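Local coordinates for protein beta-agarase D (Zobellia galactanivorans, PDB 4ASM) that hydrolyses the beta-1,4 linkages of agarose in a random, endo-acting manner with retention of anomeric configuration, this chain being its family GH16 catalytic domain, at residues G171-F179 and Q331-E342. Sequence-based numbering, arbitrary orientation.
Sequences GNDNRNSYF and QAEAYRSPNAAE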
loop_
_atom_site.group_PDB
_atom_site.type_symbol
_atom_site.label_atom_id
_atom_site.label_comp_id
_atom_site.label_asym_id
_atom_site.label_seq_id
_atom_site.Cartn_x
_atom_site.Cartn_y
_atom_site.Cartn_z
ATOM N N GLY A 171 1.788 -0.924 19.640
ATOM C CA GLY A 171 2.970 -1.161 20.471
ATOM C C GLY A 171 2.577 -1.569 21.879
ATOM O O GLY A 171 1.530 -1.177 22.374
ATOM N N ASN A 172 3.436 -2.352 22.514
ATOM C CA ASN A 172 3.182 -2.774 23.890
ATOM C C ASN A 172 3.174 -1.612 24.875
ATOM O O ASN A 172 2.578 -1.735 25.943
ATOM C CB ASN A 172 4.134 -3.897 24.309
ATOM C CG ASN A 172 5.601 -3.470 24.336
ATOM O OD1 ASN A 172 5.956 -2.316 24.085
ATOM N ND2 ASN A 172 6.464 -4.421 24.655
ATOM N N ASP A 173 3.776 -0.479 24.499
ATOM C CA ASP A 173 3.744 0.750 25.311
ATOM C C ASP A 173 2.886 1.847 24.667
ATOM O O ASP A 173 2.937 3.006 25.086
ATOM C CB ASP A 173 5.169 1.268 25.564
ATOM C CG ASP A 173 5.927 1.585 24.272
ATOM O OD1 ASP A 173 5.288 1.543 23.198
ATOM O OD2 ASP A 173 7.150 1.845 24.337
ATOM N N ASN A 174 2.121 1.495 23.625
ATOM C CA ASN A 174 1.244 2.443 22.928
ATOM C C ASN A 174 1.933 3.586 22.182
ATOM O O ASN A 174 1.270 4.533 21.787
ATOM C CB ASN A 174 0.138 3.005 23.849
ATOM C CG ASN A 174 -1.007 2.059 23.993
ATOM O OD1 ASN A 174 -1.587 1.631 22.999
ATOM N ND2 ASN A 174 -1.339 1.706 25.224
ATOM N N ARG A 175 3.232 3.451 21.927
ATOM C CA ARG A 175 3.975 4.529 21.249
ATOM C C ARG A 175 3.500 4.803 19.808
ATOM O O ARG A 175 3.751 5.866 19.251
ATOM C CB ARG A 175 5.467 4.227 21.273
ATOM C CG ARG A 175 5.893 3.088 20.381
ATOM C CD ARG A 175 7.323 2.720 20.741
ATOM N NE ARG A 175 7.767 1.562 19.984
ATOM C CZ ARG A 175 7.365 0.314 20.197
ATOM N NH1 ARG A 175 6.481 0.029 21.196
ATOM N NH2 ARG A 175 7.834 -0.657 19.426
ATOM N N ASN A 176 2.838 3.813 19.214
ATOM C CA ASN A 176 2.278 3.913 17.861
ATOM C C ASN A 176 0.738 3.999 17.845
ATOM O O ASN A 176 0.116 3.796 16.815
ATOM C CB ASN A 176 2.736 2.696 17.044
ATOM C CG ASN A 176 2.532 2.879 15.553
ATOM O OD1 ASN A 176 2.978 3.862 14.972
ATOM N ND2 ASN A 176 1.870 1.907 14.917
ATOM N N SER A 177 0.122 4.263 18.990
ATOM C CA SER A 177 -1.334 4.432 19.094
ATOM C C SER A 177 -1.973 5.418 18.103
ATOM O O SER A 177 -3.102 5.200 17.664
ATOM C CB SER A 177 -1.747 4.749 20.542
ATOM O OG SER A 177 -1.344 6.051 20.935
ATOM N N TYR A 178 -1.267 6.495 17.745
ATOM C CA TYR A 178 -1.843 7.501 16.845
ATOM C C TYR A 178 -2.053 6.897 15.468
ATOM O O TYR A 178 -3.071 7.186 14.811
ATOM C CB TYR A 178 -0.916 8.699 16.751
ATOM C CG TYR A 178 -1.383 9.835 15.871
ATOM C CD1 TYR A 178 -1.142 9.833 14.492
ATOM C CD2 TYR A 178 -1.996 10.962 16.434
ATOM C CE1 TYR A 178 -1.558 10.912 13.687
ATOM C CE2 TYR A 178 -2.410 12.032 15.644
ATOM C CZ TYR A 178 -2.192 11.996 14.282
ATOM O OH TYR A 178 -2.600 13.067 13.523
ATOM N N PHE A 179 -1.100 6.062 15.036
ATOM C CA PHE A 179 -1.148 5.475 13.683
ATOM C C PHE A 179 -1.914 4.173 13.621
ATOM O O PHE A 179 -2.473 3.847 12.573
ATOM C CB PHE A 179 0.264 5.332 13.094
ATOM C CG PHE A 179 0.958 6.634 12.968
ATOM C CD1 PHE A 179 0.601 7.537 11.964
ATOM C CD2 PHE A 179 1.920 7.011 13.898
ATOM C CE1 PHE A 179 1.230 8.789 11.876
ATOM C CE2 PHE A 179 2.547 8.248 13.811
ATOM C CZ PHE A 179 2.189 9.134 12.789
ATOM N N GLN A 331 9.352 5.749 10.838
ATOM C CA GLN A 331 8.979 4.975 12.007
ATOM C C GLN A 331 10.219 4.590 12.808
ATOM O O GLN A 331 10.235 4.719 14.033
ATOM C CB GLN A 331 8.206 3.715 11.577
ATOM C CG GLN A 331 6.768 3.956 11.089
ATOM C CD GLN A 331 5.790 4.245 12.237
ATOM O OE1 GLN A 331 4.981 3.383 12.645
ATOM N NE2 GLN A 331 5.855 5.445 12.736
ATOM N N ALA A 332 11.255 4.110 12.121
ATOM C CA ALA A 332 12.468 3.637 12.781
ATOM C C ALA A 332 13.203 4.770 13.493
ATOM O O ALA A 332 13.674 4.596 14.627
ATOM C CB ALA A 332 13.365 2.931 11.777
ATOM N N GLU A 333 13.300 5.927 12.832
ATOM C CA GLU A 333 13.982 7.069 13.446
ATOM C C GLU A 333 13.298 7.461 14.763
ATOM O O GLU A 333 13.977 7.797 15.748
ATOM C CB GLU A 333 14.017 8.246 12.481
ATOM C CG GLU A 333 14.693 9.492 13.080
ATOM C CD GLU A 333 14.992 10.589 12.076
ATOM O OE1 GLU A 333 14.884 10.352 10.862
ATOM O OE2 GLU A 333 15.359 11.695 12.528
ATOM N N ALA A 334 11.962 7.403 14.754
ATOM C CA ALA A 334 11.143 7.782 15.904
ATOM C C ALA A 334 11.061 6.676 16.964
ATOM O O ALA A 334 10.399 6.864 17.995
ATOM C CB ALA A 334 9.732 8.151 15.432
ATOM N N TYR A 335 11.723 5.545 16.726
ATOM C CA TYR A 335 11.699 4.375 17.629
ATOM C C TYR A 335 10.307 3.766 17.740
ATOM O O TYR A 335 9.989 3.053 18.708
ATOM C CB TYR A 335 12.267 4.710 19.015
ATOM C CG TYR A 335 13.750 5.014 18.978
ATOM C CD1 TYR A 335 14.686 3.975 18.937
ATOM C CD2 TYR A 335 14.208 6.321 18.962
ATOM C CE1 TYR A 335 16.033 4.245 18.899
ATOM C CE2 TYR A 335 15.579 6.603 18.907
ATOM C CZ TYR A 335 16.478 5.560 18.878
ATOM O OH TYR A 335 17.845 5.828 18.834
ATOM N N ARG A 336 9.460 4.055 16.759
ATOM C CA ARG A 336 8.163 3.388 16.723
ATOM C C ARG A 336 8.232 1.943 16.225
ATOM O O ARG A 336 7.309 1.184 16.495
ATOM C CB ARG A 336 7.089 4.223 16.017
ATOM C CG ARG A 336 6.644 5.425 16.878
ATOM C CD ARG A 336 5.375 6.078 16.327
ATOM N NE ARG A 336 5.693 6.677 15.041
ATOM C CZ ARG A 336 6.145 7.919 14.873
ATOM N NH1 ARG A 336 6.309 8.752 15.909
ATOM N NH2 ARG A 336 6.435 8.325 13.656
ATOM N N SER A 337 9.342 1.555 15.573
ATOM C CA SER A 337 9.622 0.158 15.154
ATOM C C SER A 337 9.562 -0.801 16.318
ATOM O O SER A 337 9.777 -0.384 17.455
ATOM C CB SER A 337 11.064 -0.030 14.653
ATOM O OG SER A 337 11.541 0.974 13.805
ATOM N N PRO A 338 9.358 -2.098 16.034
ATOM C CA PRO A 338 9.207 -3.091 17.112
ATOM C C PRO A 338 10.359 -3.139 18.097
ATOM O O PRO A 338 11.515 -2.920 17.723
ATOM C CB PRO A 338 9.106 -4.414 16.359
ATOM C CG PRO A 338 8.476 -4.017 15.055
ATOM C CD PRO A 338 9.166 -2.723 14.711
ATOM N N ASN A 339 10.025 -3.405 19.357
ATOM C CA ASN A 339 11.051 -3.664 20.344
ATOM C C ASN A 339 11.220 -5.160 20.585
ATOM O O ASN A 339 10.466 -5.985 20.059
ATOM C CB ASN A 339 10.762 -2.906 21.628
ATOM C CG ASN A 339 9.386 -3.235 22.231
ATOM O OD1 ASN A 339 8.997 -4.404 22.352
ATOM N ND2 ASN A 339 8.659 -2.190 22.647
ATOM N N ALA A 340 12.222 -5.516 21.382
ATOM C CA ALA A 340 12.542 -6.923 21.593
ATOM C C ALA A 340 11.393 -7.719 22.207
ATOM O O ALA A 340 11.124 -8.846 21.792
ATOM C CB ALA A 340 13.821 -7.062 22.424
ATOM N N ALA A 341 10.703 -7.145 23.198
ATOM C CA ALA A 341 9.575 -7.818 23.825
ATOM C C ALA A 341 8.473 -8.127 22.811
ATOM O O ALA A 341 7.930 -9.234 22.788
ATOM C CB ALA A 341 9.038 -6.983 25.016
ATOM N N GLU A 342 8.142 -7.153 21.961
ATOM C CA GLU A 342 7.137 -7.362 20.920
ATOM C C GLU A 342 7.551 -8.437 19.932
ATOM O O GLU A 342 6.721 -9.213 19.490
ATOM C CB GLU A 342 6.888 -6.055 20.178
ATOM C CG GLU A 342 6.120 -5.018 20.982
ATOM C CD GLU A 342 6.319 -3.596 20.465
ATOM O OE1 GLU A 342 7.132 -3.385 19.536
ATOM O OE2 GLU A 342 5.691 -2.672 21.019
HETATM O O HOH W 1 9.482 0.632 23.080
#
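Arg175 and Glu342 meet end-on in a two-pronged salt bridge, NH2 bonding to OE1 at 2.8 Å and NH1 to OE2, with guanidinium and carboxylate only 15° from coplanar. The Arg175 chain, extended from CG to NE, carries the guanidinium across to the other segment. Asp173 joins the ionic network: its OD1 takes NH1 of Arg175 at one face and, closing an Asx turn, the Arg175 backbone N at the other.

The remaining N-H groups of Arg175 grip backbone: NE reaches Tyr335 O at 3.0 Å, on a carbonyl lone pair, and NH2 reaches Ser337 O at 2.8 Å from above the carbonyl plane. Replacing Arg175 by an alanine is likely to leave the Glu342 carboxylate without its countercharge and the Tyr335 and Ser337 carbonyls without these donors.

The contact joins two segments of the GH16 beta-jelly-roll beside the probable substrate site, the Gln331 side chain lying about 8 Å from those of Glu165 and Glu326, which bind substrate in relatives. Tyr335 ends helix 329-333 in a Schellman motif, while Asn339 and Glu342 form a capping box at the start of helix 340-343: Glu342 N bonds to Asn339 OD1 at 2.9 Å, and Asn339 N donates back to Glu342 OE1, which thus accepts two bonds.

Glu342 OE2 also receives Asn172 N at 2.7 Å through its anti lone pair. Asn339 ND2 donates nearly straight (170°) to Asn172 OD1, and a water accepts from Asn339 ND2 and donates to Asp173 OD2.

Farther along, Phe179 CE2 sits over one face of the Arg336 guanidinium, 3.7 Å from NE, while Ala334 CB covers the opposite face.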